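Local coordinates for DNA topoisomerase 2-associated protein PAT1 (PDB 5LMG) that activates mRNA decapping and represses translation in budding yeast, its C-terminal domain binding the decapping enzyme Dcp2 and the exonuclease Xrn1 directly, at residues N309-L314 / E343-D348; G105-P110 / Q161-K166; E60-L65 / P110-F115. The protein carries 2 engineered substitutions. All coordinates share one frame; numbering follows the deposited sequence.

Contact 1: residues N309-L314 / E343-D348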
loop_
_atom_site.group_PDB
_atom_site.type_symbol
_atom_site.label_atom_id
_atom_site.label_comp_id
_atom_site.label_asym_id
_atom_site.label_seq_id
_atom_site.Cartn_x
_atom_site.Cartn_y
_atom_site.Cartn_z
ATOM N N ASN A 309 23.565 -0.220 -6.787
ATOM C CA ASN A 309 24.727 -0.839 -6.130
ATOM C C ASN A 309 24.420 -2.276 -5.715
ATOM O O ASN A 309 25.256 -3.155 -5.926
ATOM C CB ASN A 309 25.214 -0.017 -4.940
ATOM C CG ASN A 309 25.841 1.321 -5.291
ATOM O OD1 ASN A 309 26.459 1.521 -6.350
ATOM N ND2 ASN A 309 25.739 2.260 -4.371
ATOM N N GLU A 310 23.202 -2.514 -5.167
ATOM C CA GLU A 310 22.753 -3.847 -4.757
ATOM C C GLU A 310 22.651 -4.788 -5.968
ATOM O O GLU A 310 23.123 -5.925 -5.895
ATOM C CB GLU A 310 21.427 -3.788 -3.986
ATOM C CG GLU A 310 21.510 -3.092 -2.636
ATOM C CD GLU A 310 22.294 -3.785 -1.537
ATOM O OE1 GLU A 310 21.874 -4.884 -1.105
ATOM O OE2 GLU A 310 23.294 -3.196 -1.066
ATOM N N ALA A 311 22.105 -4.279 -7.093
ATOM C CA ALA A 311 21.959 -5.021 -8.346
ATOM C C ALA A 311 23.335 -5.368 -8.926
ATOM O O ALA A 311 23.525 -6.511 -9.337
ATOM C CB ALA A 311 21.143 -4.220 -9.349
ATOM N N GLU A 312 24.293 -4.402 -8.902
ATOM C CA GLU A 312 25.669 -4.578 -9.381
ATOM C C GLU A 312 26.458 -5.571 -8.507
ATOM O O GLU A 312 27.238 -6.349 -9.056
ATOM C CB GLU A 312 26.411 -3.230 -9.571
ATOM C CG GLU A 312 25.940 -2.472 -10.810
ATOM C CD GLU A 312 26.446 -1.058 -11.065
ATOM O OE1 GLU A 312 27.371 -0.599 -10.356
ATOM O OE2 GLU A 312 25.917 -0.412 -12.000
ATOM N N THR A 313 26.223 -5.583 -7.171
ATOM C CA THR A 313 26.848 -6.563 -6.252
ATOM C C THR A 313 26.351 -7.981 -6.615
ATOM O O THR A 313 27.161 -8.908 -6.686
ATOM C CB THR A 313 26.595 -6.183 -4.772
ATOM O OG1 THR A 313 27.262 -4.950 -4.509
ATOM C CG2 THR A 313 27.108 -7.242 -3.776
ATOM N N LEU A 314 25.028 -8.129 -6.891
ATOM C CA LEU A 314 24.443 -9.407 -7.302
ATOM C C LEU A 314 24.985 -9.883 -8.656
ATOM O O LEU A 314 25.239 -11.078 -8.817
ATOM C CB LEU A 314 22.912 -9.360 -7.307
ATOM C CG LEU A 314 22.239 -9.366 -5.928
ATOM C CD1 LEU A 314 20.800 -8.936 -6.044
ATOM C CD2 LEU A 314 22.306 -10.745 -5.287
ATOM N N GLU A 343 17.319 -9.523 -11.206
ATOM C CA GLU A 343 16.272 -9.145 -12.164
ATOM C C GLU A 343 15.106 -8.437 -11.488
ATOM O O GLU A 343 14.526 -7.522 -12.075
ATOM C CB GLU A 343 15.800 -10.359 -12.975
ATOM C CG GLU A 343 16.849 -10.837 -13.973
ATOM C CD GLU A 343 16.532 -12.083 -14.780
ATOM O OE1 GLU A 343 15.580 -12.817 -14.423
ATOM O OE2 GLU A 343 17.270 -12.347 -15.756
ATOM N N LYS A 344 14.803 -8.827 -10.234
ATOM C CA LYS A 344 13.737 -8.229 -9.439
ATOM C C LYS A 344 14.041 -6.735 -9.213
ATOM O O LYS A 344 13.163 -5.909 -9.458
ATOM C CB LYS A 344 13.553 -8.972 -8.102
ATOM C CG LYS A 344 12.381 -8.429 -7.287
ATOM C CD LYS A 344 12.126 -9.211 -6.002
ATOM C CE LYS A 344 10.887 -8.728 -5.280
ATOM N NZ LYS A 344 11.020 -7.333 -4.774
ATOM N N LEU A 345 15.284 -6.408 -8.766
ATOM C CA LEU A 345 15.745 -5.036 -8.523
ATOM C C LEU A 345 15.695 -4.193 -9.804
ATOM O O LEU A 345 15.221 -3.066 -9.754
ATOM C CB LEU A 345 17.162 -5.001 -7.889
ATOM C CG LEU A 345 17.303 -5.589 -6.472
ATOM C CD1 LEU A 345 18.778 -5.654 -6.033
ATOM C CD2 LEU A 345 16.444 -4.829 -5.438
ATOM N N TYR A 346 16.120 -4.767 -10.956
ATOM C CA TYR A 346 16.077 -4.121 -12.275
ATOM C C TYR A 346 14.639 -3.717 -12.628
ATOM O O TYR A 346 14.396 -2.558 -12.976
ATOM C CB TYR A 346 16.584 -5.075 -13.379
ATOM C CG TYR A 346 18.077 -5.337 -13.447
ATOM C CD1 TYR A 346 18.980 -4.544 -12.747
ATOM C CD2 TYR A 346 18.586 -6.359 -14.242
ATOM C CE1 TYR A 346 20.354 -4.762 -12.837
ATOM C CE2 TYR A 346 19.958 -6.576 -14.351
ATOM C CZ TYR A 346 20.838 -5.785 -13.634
ATOM O OH TYR A 346 22.191 -6.023 -13.716
ATOM N N GLN A 347 13.696 -4.687 -12.512
ATOM C CA GLN A 347 12.277 -4.542 -12.835
ATOM C C GLN A 347 11.555 -3.543 -11.933
ATOM O O GLN A 347 10.788 -2.730 -12.454
ATOM C CB GLN A 347 11.559 -5.900 -12.830
ATOM C CG GLN A 347 11.945 -6.828 -13.981
ATOM C CD GLN A 347 11.721 -8.293 -13.656
ATOM O OE1 GLN A 347 10.922 -8.664 -12.781
ATOM N NE2 GLN A 347 12.436 -9.163 -14.354
ATOM N N ASP A 348 11.796 -3.594 -10.600
ATOM C CA ASP A 348 11.157 -2.688 -9.636
ATOM C C ASP A 348 11.580 -1.240 -9.883
ATOM O O ASP A 348 10.730 -0.352 -9.925
ATOM C CB ASP A 348 11.433 -3.109 -8.181
ATOM C CG ASP A 348 10.804 -4.434 -7.768
ATOM O OD1 ASP A 348 9.972 -4.973 -8.545
ATOM O OD2 ASP A 348 11.150 -4.938 -6.677
#

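Contact 2: residues G105-P110 / Q161-K166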
loop_
_atom_site.group_PDB
_atom_site.type_symbol
_atom_site.label_atom_id
_atom_site.label_comp_id
_atom_site.label_asym_id
_atom_site.label_seq_id
_atom_site.Cartn_x
_atom_site.Cartn_y
_atom_site.Cartn_z
ATOM N N GLY A 105 -12.899 -9.570 12.578
ATOM C CA GLY A 105 -13.485 -8.403 11.915
ATOM C C GLY A 105 -13.030 -8.299 10.467
ATOM O O GLY A 105 -13.855 -8.187 9.561
ATOM N N ILE A 106 -11.715 -8.445 10.230
ATOM C CA ILE A 106 -11.100 -8.415 8.892
ATOM C C ILE A 106 -11.629 -9.549 7.981
ATOM O O ILE A 106 -12.030 -9.286 6.843
ATOM C CB ILE A 106 -9.531 -8.418 8.993
ATOM C CG1 ILE A 106 -9.007 -7.134 9.693
ATOM C CG2 ILE A 106 -8.856 -8.606 7.595
ATOM C CD1 ILE A 106 -7.560 -7.237 10.201
ATOM N N LYS A 107 -11.654 -10.794 8.497
ATOM C CA LYS A 107 -12.038 -11.975 7.721
ATOM C C LYS A 107 -13.508 -11.982 7.222
ATOM O O LYS A 107 -13.752 -12.546 6.162
ATOM C CB LYS A 107 -11.682 -13.262 8.468
ATOM C CG LYS A 107 -10.197 -13.608 8.291
ATOM C CD LYS A 107 -9.587 -14.230 9.535
ATOM C CE LYS A 107 -9.303 -15.694 9.337
ATOM N NZ LYS A 107 -8.809 -16.340 10.583
ATOM N N ILE A 108 -14.445 -11.309 7.918
ATOM C CA ILE A 108 -15.862 -11.254 7.509
ATOM C C ILE A 108 -16.144 -10.174 6.423
ATOM O O ILE A 108 -17.213 -10.203 5.806
ATOM C CB ILE A 108 -16.799 -11.107 8.750
ATOM C CG1 ILE A 108 -18.285 -11.436 8.437
ATOM C CG2 ILE A 108 -16.672 -9.752 9.438
ATOM C CD1 ILE A 108 -18.703 -12.788 8.812
ATOM N N MET A 109 -15.192 -9.234 6.196
ATOM C CA MET A 109 -15.329 -8.113 5.258
ATOM C C MET A 109 -15.748 -8.507 3.822
ATOM O O MET A 109 -16.685 -7.872 3.338
ATOM C CB MET A 109 -14.073 -7.237 5.241
ATOM C CG MET A 109 -14.381 -5.752 5.150
ATOM S SD MET A 109 -15.626 -5.152 6.326
ATOM C CE MET A 109 -14.820 -5.426 7.828
ATOM N N PRO A 110 -15.165 -9.530 3.126
ATOM C CA PRO A 110 -15.664 -9.857 1.770
ATOM C C PRO A 110 -17.126 -10.321 1.758
ATOM O O PRO A 110 -17.875 -9.957 0.848
ATOM C CB PRO A 110 -14.697 -10.938 1.262
ATOM C CG PRO A 110 -13.517 -10.886 2.173
ATOM C CD PRO A 110 -14.032 -10.410 3.497
ATOM N N GLN A 161 -3.758 -6.643 4.388
ATOM C CA GLN A 161 -3.284 -6.397 3.027
ATOM C C GLN A 161 -4.016 -7.271 1.995
ATOM O O GLN A 161 -4.545 -6.744 1.016
ATOM C CB GLN A 161 -1.753 -6.597 2.959
ATOM C CG GLN A 161 -1.120 -6.565 1.551
ATOM C CD GLN A 161 -0.975 -5.175 0.962
ATOM O OE1 GLN A 161 -0.659 -4.199 1.655
ATOM N NE2 GLN A 161 -1.167 -5.067 -0.350
ATOM N N MET A 162 -4.061 -8.593 2.236
ATOM C CA MET A 162 -4.665 -9.598 1.366
ATOM C C MET A 162 -6.192 -9.432 1.205
ATOM O O MET A 162 -6.695 -9.511 0.084
ATOM C CB MET A 162 -4.307 -11.006 1.882
ATOM C CG MET A 162 -4.780 -12.127 0.997
ATOM S SD MET A 162 -4.691 -13.737 1.812
ATOM C CE MET A 162 -6.129 -13.672 2.851
ATOM N N ILE A 163 -6.917 -9.220 2.313
ATOM C CA ILE A 163 -8.375 -9.130 2.301
ATOM C C ILE A 163 -8.890 -7.720 1.982
ATOM O O ILE A 163 -9.585 -7.559 0.978
ATOM C CB ILE A 163 -8.972 -9.708 3.616
ATOM C CG1 ILE A 163 -8.776 -11.245 3.660
ATOM C CG2 ILE A 163 -10.455 -9.306 3.796
ATOM C CD1 ILE A 163 -9.172 -11.964 4.974
ATOM N N ILE A 164 -8.580 -6.722 2.842
ATOM C CA ILE A 164 -9.082 -5.354 2.735
ATOM C C ILE A 164 -8.685 -4.642 1.424
ATOM O O ILE A 164 -9.564 -4.077 0.757
ATOM C CB ILE A 164 -8.720 -4.504 3.988
ATOM C CG1 ILE A 164 -9.075 -5.238 5.328
ATOM C CG2 ILE A 164 -9.313 -3.091 3.930
ATOM C CD1 ILE A 164 -10.578 -5.692 5.580
ATOM N N LEU A 165 -7.395 -4.673 1.051
ATOM C CA LEU A 165 -6.960 -3.965 -0.152
ATOM C C LEU A 165 -7.537 -4.545 -1.445
ATOM O O LEU A 165 -7.892 -3.764 -2.319
ATOM C CB LEU A 165 -5.442 -3.824 -0.206
ATOM C CG LEU A 165 -4.898 -2.475 0.320
ATOM C CD1 LEU A 165 -5.292 -2.200 1.781
ATOM C CD2 LEU A 165 -3.430 -2.411 0.162
ATOM N N LYS A 166 -7.722 -5.880 -1.528
ATOM C CA LYS A 166 -8.343 -6.574 -2.665
ATOM C C LYS A 166 -9.807 -6.093 -2.852
ATOM O O LYS A 166 -10.248 -5.904 -3.982
ATOM C CB LYS A 166 -8.307 -8.100 -2.426
ATOM C CG LYS A 166 -8.522 -8.969 -3.666
ATOM C CD LYS A 166 -8.883 -10.412 -3.287
ATOM C CE LYS A 166 -7.723 -11.228 -2.757
ATOM N NZ LYS A 166 -8.192 -12.355 -1.910
#

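Contact 3: residues E60-L65 / P110-F115. With EDO (1,2-ethanediol), chain G; EDO (1,2-ethanediol), chain E.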
loop_
_atom_site.group_PDB
_atom_site.type_symbol
_atom_site.label_atom_id
_atom_site.label_comp_id
_atom_site.label_asym_id
_atom_site.label_seq_id
_atom_site.Cartn_x
_atom_site.Cartn_y
_atom_site.Cartn_z
ATOM N N GLU A 60 -23.378 -13.348 13.278
ATOM C CA GLU A 60 -24.742 -13.896 13.371
ATOM C C GLU A 60 -25.605 -13.390 12.219
ATOM O O GLU A 60 -26.268 -14.193 11.561
ATOM C CB GLU A 60 -25.390 -13.542 14.713
ATOM C CG GLU A 60 -24.902 -14.393 15.876
ATOM C CD GLU A 60 -25.318 -13.927 17.261
ATOM O OE1 GLU A 60 -25.862 -12.804 17.387
ATOM O OE2 GLU A 60 -25.072 -14.680 18.231
ATOM N N GLU A 61 -25.543 -12.077 11.936
ATOM C CA GLU A 61 -26.303 -11.444 10.858
ATOM C C GLU A 61 -25.864 -11.924 9.472
ATOM O O GLU A 61 -26.722 -12.127 8.612
ATOM C CB GLU A 61 -26.281 -9.910 10.960
ATOM C CG GLU A 61 -26.829 -9.335 12.264
ATOM C CD GLU A 61 -28.286 -9.564 12.630
ATOM O OE1 GLU A 61 -29.033 -10.190 11.843
ATOM O OE2 GLU A 61 -28.679 -9.106 13.727
ATOM N N ILE A 62 -24.545 -12.152 9.269
ATOM C CA ILE A 62 -24.014 -12.652 7.994
ATOM C C ILE A 62 -24.470 -14.095 7.789
ATOM O O ILE A 62 -24.958 -14.424 6.708
ATOM C CB ILE A 62 -22.470 -12.453 7.856
ATOM C CG1 ILE A 62 -22.077 -10.954 7.663
ATOM C CG2 ILE A 62 -21.839 -13.355 6.760
ATOM C CD1 ILE A 62 -22.545 -10.248 6.336
ATOM N N LEU A 63 -24.342 -14.941 8.831
ATOM C CA LEU A 63 -24.763 -16.340 8.791
ATOM C C LEU A 63 -26.241 -16.473 8.420
ATOM O O LEU A 63 -26.574 -17.337 7.612
ATOM C CB LEU A 63 -24.420 -17.089 10.095
ATOM C CG LEU A 63 -22.915 -17.337 10.392
ATOM C CD1 LEU A 63 -22.741 -18.097 11.681
ATOM C CD2 LEU A 63 -22.198 -18.061 9.245
ATOM N N ASP A 64 -27.104 -15.568 8.936
ATOM C CA ASP A 64 -28.539 -15.523 8.609
ATOM C C ASP A 64 -28.749 -15.140 7.147
ATOM O O ASP A 64 -29.521 -15.804 6.459
ATOM C CB ASP A 64 -29.294 -14.528 9.522
ATOM C CG ASP A 64 -29.631 -15.037 10.917
ATOM O OD1 ASP A 64 -29.517 -16.265 11.151
ATOM O OD2 ASP A 64 -30.024 -14.207 11.772
ATOM N N LEU A 65 -28.046 -14.090 6.666
ATOM C CA LEU A 65 -28.156 -13.633 5.274
ATOM C C LEU A 65 -27.700 -14.721 4.310
ATOM O O LEU A 65 -28.381 -14.977 3.316
ATOM C CB LEU A 65 -27.347 -12.343 5.025
ATOM C CG LEU A 65 -27.900 -11.039 5.600
ATOM C CD1 LEU A 65 -26.835 -9.936 5.568
ATOM C CD2 LEU A 65 -29.181 -10.602 4.893
ATOM N N PRO A 110 -15.165 -9.530 3.126
ATOM C CA PRO A 110 -15.664 -9.857 1.770
ATOM C C PRO A 110 -17.126 -10.321 1.758
ATOM O O PRO A 110 -17.875 -9.957 0.848
ATOM C CB PRO A 110 -14.697 -10.938 1.262
ATOM C CG PRO A 110 -13.517 -10.886 2.173
ATOM C CD PRO A 110 -14.032 -10.410 3.497
ATOM N N ARG A 111 -17.537 -11.068 2.799
ATOM C CA ARG A 111 -18.896 -11.578 2.976
ATOM C C ARG A 111 -19.886 -10.450 3.255
ATOM O O ARG A 111 -21.000 -10.478 2.725
ATOM C CB ARG A 111 -18.932 -12.649 4.063
ATOM C CG ARG A 111 -18.167 -13.905 3.659
ATOM C CD ARG A 111 -17.699 -14.678 4.874
ATOM N NE ARG A 111 -18.814 -15.320 5.573
ATOM C CZ ARG A 111 -18.725 -15.865 6.779
ATOM N NH1 ARG A 111 -17.573 -15.854 7.437
ATOM N NH2 ARG A 111 -19.787 -16.422 7.341
ATOM N N ILE A 112 -19.461 -9.435 4.044
ATOM C CA ILE A 112 -20.237 -8.220 4.319
ATOM C C ILE A 112 -20.567 -7.519 2.979
ATOM O O ILE A 112 -21.728 -7.164 2.730
ATOM C CB ILE A 112 -19.474 -7.273 5.303
ATOM C CG1 ILE A 112 -19.487 -7.829 6.745
ATOM C CG2 ILE A 112 -20.041 -5.832 5.251
ATOM C CD1 ILE A 112 -18.630 -7.034 7.748
ATOM N N PHE A 113 -19.530 -7.360 2.111
ATOM C CA PHE A 113 -19.628 -6.698 0.809
ATOM C C PHE A 113 -20.569 -7.396 -0.162
ATOM O O PHE A 113 -21.153 -6.720 -1.008
ATOM C CB PHE A 113 -18.237 -6.472 0.196
ATOM C CG PHE A 113 -17.656 -5.132 0.596
ATOM C CD1 PHE A 113 -17.443 -4.815 1.937
ATOM C CD2 PHE A 113 -17.352 -4.173 -0.364
ATOM C CE1 PHE A 113 -16.943 -3.567 2.306
ATOM C CE2 PHE A 113 -16.837 -2.928 0.007
ATOM C CZ PHE A 113 -16.643 -2.630 1.337
ATOM N N ASN A 114 -20.797 -8.715 0.003
ATOM C CA ASN A 114 -21.759 -9.440 -0.827
ATOM C C ASN A 114 -23.208 -8.962 -0.607
ATOM O O ASN A 114 -24.024 -9.106 -1.515
ATOM C CB ASN A 114 -21.675 -10.952 -0.568
ATOM C CG ASN A 114 -20.440 -11.622 -1.111
ATOM O OD1 ASN A 114 -19.764 -11.123 -2.023
ATOM N ND2 ASN A 114 -20.134 -12.794 -0.575
ATOM N N PHE A 115 -23.528 -8.414 0.587
ATOM C CA PHE A 115 -24.896 -7.998 0.933
ATOM C C PHE A 115 -25.123 -6.477 1.008
ATOM O O PHE A 115 -26.193 -6.048 1.441
ATOM C CB PHE A 115 -25.345 -8.684 2.245
ATOM C CG PHE A 115 -25.400 -10.189 2.137
ATOM C CD1 PHE A 115 -26.500 -10.821 1.568
ATOM C CD2 PHE A 115 -24.324 -10.972 2.548
ATOM C CE1 PHE A 115 -26.535 -12.214 1.434
ATOM C CE2 PHE A 115 -24.356 -12.362 2.405
ATOM C CZ PHE A 115 -25.463 -12.977 1.856
HETATM C C1 EDO G . -32.664 -11.659 13.131
HETATM O O1 EDO G . -32.652 -12.907 13.808
HETATM C C2 EDO G . -31.948 -10.586 13.993
HETATM O O2 EDO G . -31.979 -9.335 13.319
HETATM C C1 EDO E . -27.868 -12.276 20.643
HETATM O O1 EDO E . -28.624 -11.194 21.168
HETATM C C2 EDO E . -26.757 -12.665 21.649
HETATM O O2 EDO E . -26.007 -13.751 21.130
#

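Contact 1: residues N309-L314 / E343-D348
L345 projects from its helix into the groove beside A311, and its CD1 methyl serves three residues of the facing helix at once. The two helices, 290-322 and 329-355, follow one another in the chain and pack as an antiparallel helical hairpin; the short segments lie 9.3 Å apart between axes, with 152° between their directions. Packing is densest around the small side chain of A311, where the backbones come close: its CA is 6.2 Å from that of L345. L345 CD1 sits 3.8 Å from A311 N, close against the backbone of the opposite helix. The chain of L345 is extended, with CD1 anti to CA (chi2 173°), and the same methyl also meets E310 CB and, at 3.9 Å, L314 CD1, the two leucine side chains crossing at about a right angle. On the other flank of A311 the Y346 ring extends to the opposite helix, its CE1 coming to 3.6 Å from A311 CB.

Outside this apolar strip the contact is looser and gives way to solvent at E310, an exposed residue. Of the E310 side chain only CB touches L345; the chain then bends at chi2 (-69°) and carries the carboxylate away from L345. On the second helix K344 NZ forms a salt bridge to D348 OD2 at 3.1 Å, on the syn side of that oxygen, and it has a second acidic partner in D273. F271, in a loop, touches both E310 and L314. Apolar carbons and one tyrosine ring, met obliquely, therefore join the two helices here, while the K344 charge is paired within its own helix and with D273, which implies that shape rather than polar pairing holds this part of the hairpin together.

Contact 2: residues G105-P110 / Q161-K166
I163 of helix 151-174 lies against I106, K107 and P110 of helix 103-114, in the largely helical C-terminal domain of Pat1, whose sequence family belongs to the TPR clan. The segments pack with 8.9 Å between axes and run at 43° to each other.

Followed outward, I163 makes a different contact at each branch. I163 CB meets I106 CG2 at 4.1 Å. I163 CG2, anti to the backbone N, points into the bend before P110, where it touches both CG and CD of the proline ring, 3.8 Å from P110 CD. The other branch, through CG1, ends in I163 CD1, which lies 3.8 Å from K107 CG. The aliphatic start of the lysine thus covers the tip of the isoleucine, although K107 CB itself leaves its helix away from the partner and the residue is exposed.

I164 takes the buried side of the contact. A chi2 of -58° turns its CD1 toward helix 103-114, so that I164 CD1 comes 3.8 Å from M109 CG and equally close to M109 CB. The same I164 CD1 methyl lies 3.9 Å from I106 CG2, the I106 and I164 side chains crossing at about a right angle. M109 and P110 also reach I167, one turn further along helix 151-174, while K107 and I108 touch Y59 of helix 48-70; helix 103-114 is therefore packed between two others.

The proline gives the interface its particular feature. P110 has no N-H to offer the turn before it, and the helix is kinked there. I106 O, the carbonyl four residues earlier, instead accepts from M109 N, and the CG2 methyl of I163 rests 3.4 Å from that oxygen.

Contact 3: residues E60-L65 / P110-F115
L65 stands over the F115 ring, its CB over the centre of one face, 3.7 Å from the centroid, a CH-pi contact. The two side chains slide past each other in opposite directions, which brings L65 CD1 back over the root of the ring, 3.7 Å from F115 CG. An alanine in place of F115 would remove the ring and would probably leave L65 CB without its aromatic partner, opening a gap between the helix and the turn.

I62 fills the middle of the contact. Its CG1 is anti to the carbonyl carbon, and the bend at chi2 (-66°) sets I62 CD1 on the backbone of the other segment, 3.7 Å from I112 CA. From there CD1 also meets I112 CG1, the two isoleucines crossing at about a right angle, and lies 4.2 Å from F115 CD2.

The other branch of I62, CG2, packs against R111, 3.7 Å from NH2. R111 bends at chi3 (71°), which puts NE alongside this methyl. L63 CD2 comes to the guanidinium at its edge, in the plane, 3.5 Å from R111 NH2. The charge has its partner in E66, one helical turn on from I62, through a salt bridge to NE.

Helix 48-70 is thus joined to the C-terminal end of helix 103-114, segments 60-65 and 110-114 running at 53° to each other. Helix 78-82 lies against I62 and L65 through M80, whereas P110 and F113 face helix 151-174 at I167, and F113 also packs on helix 118-130.

Overall arrangement
From the N terminus, helix 48-70 is the first to be engaged: contact 3 brings it to helix 103-114, closing a loop of 44 residues that includes helices 78-82 and 95-99. Contact 2 begins on that same helix before contact 3 has ended and closes 50 residues later on helix 151-174. The two cross along the chain, share P110, and touch where I108 CD1 meets I62 CG2 at 3.8 Å, so three helices are tied in a row. Contact 1 follows in series, closing a hairpin of helices 290-322 and 329-355 with 28 residues between its segments, on the opposite side of the chain's centre and about 33 Å from contact 2 between centres.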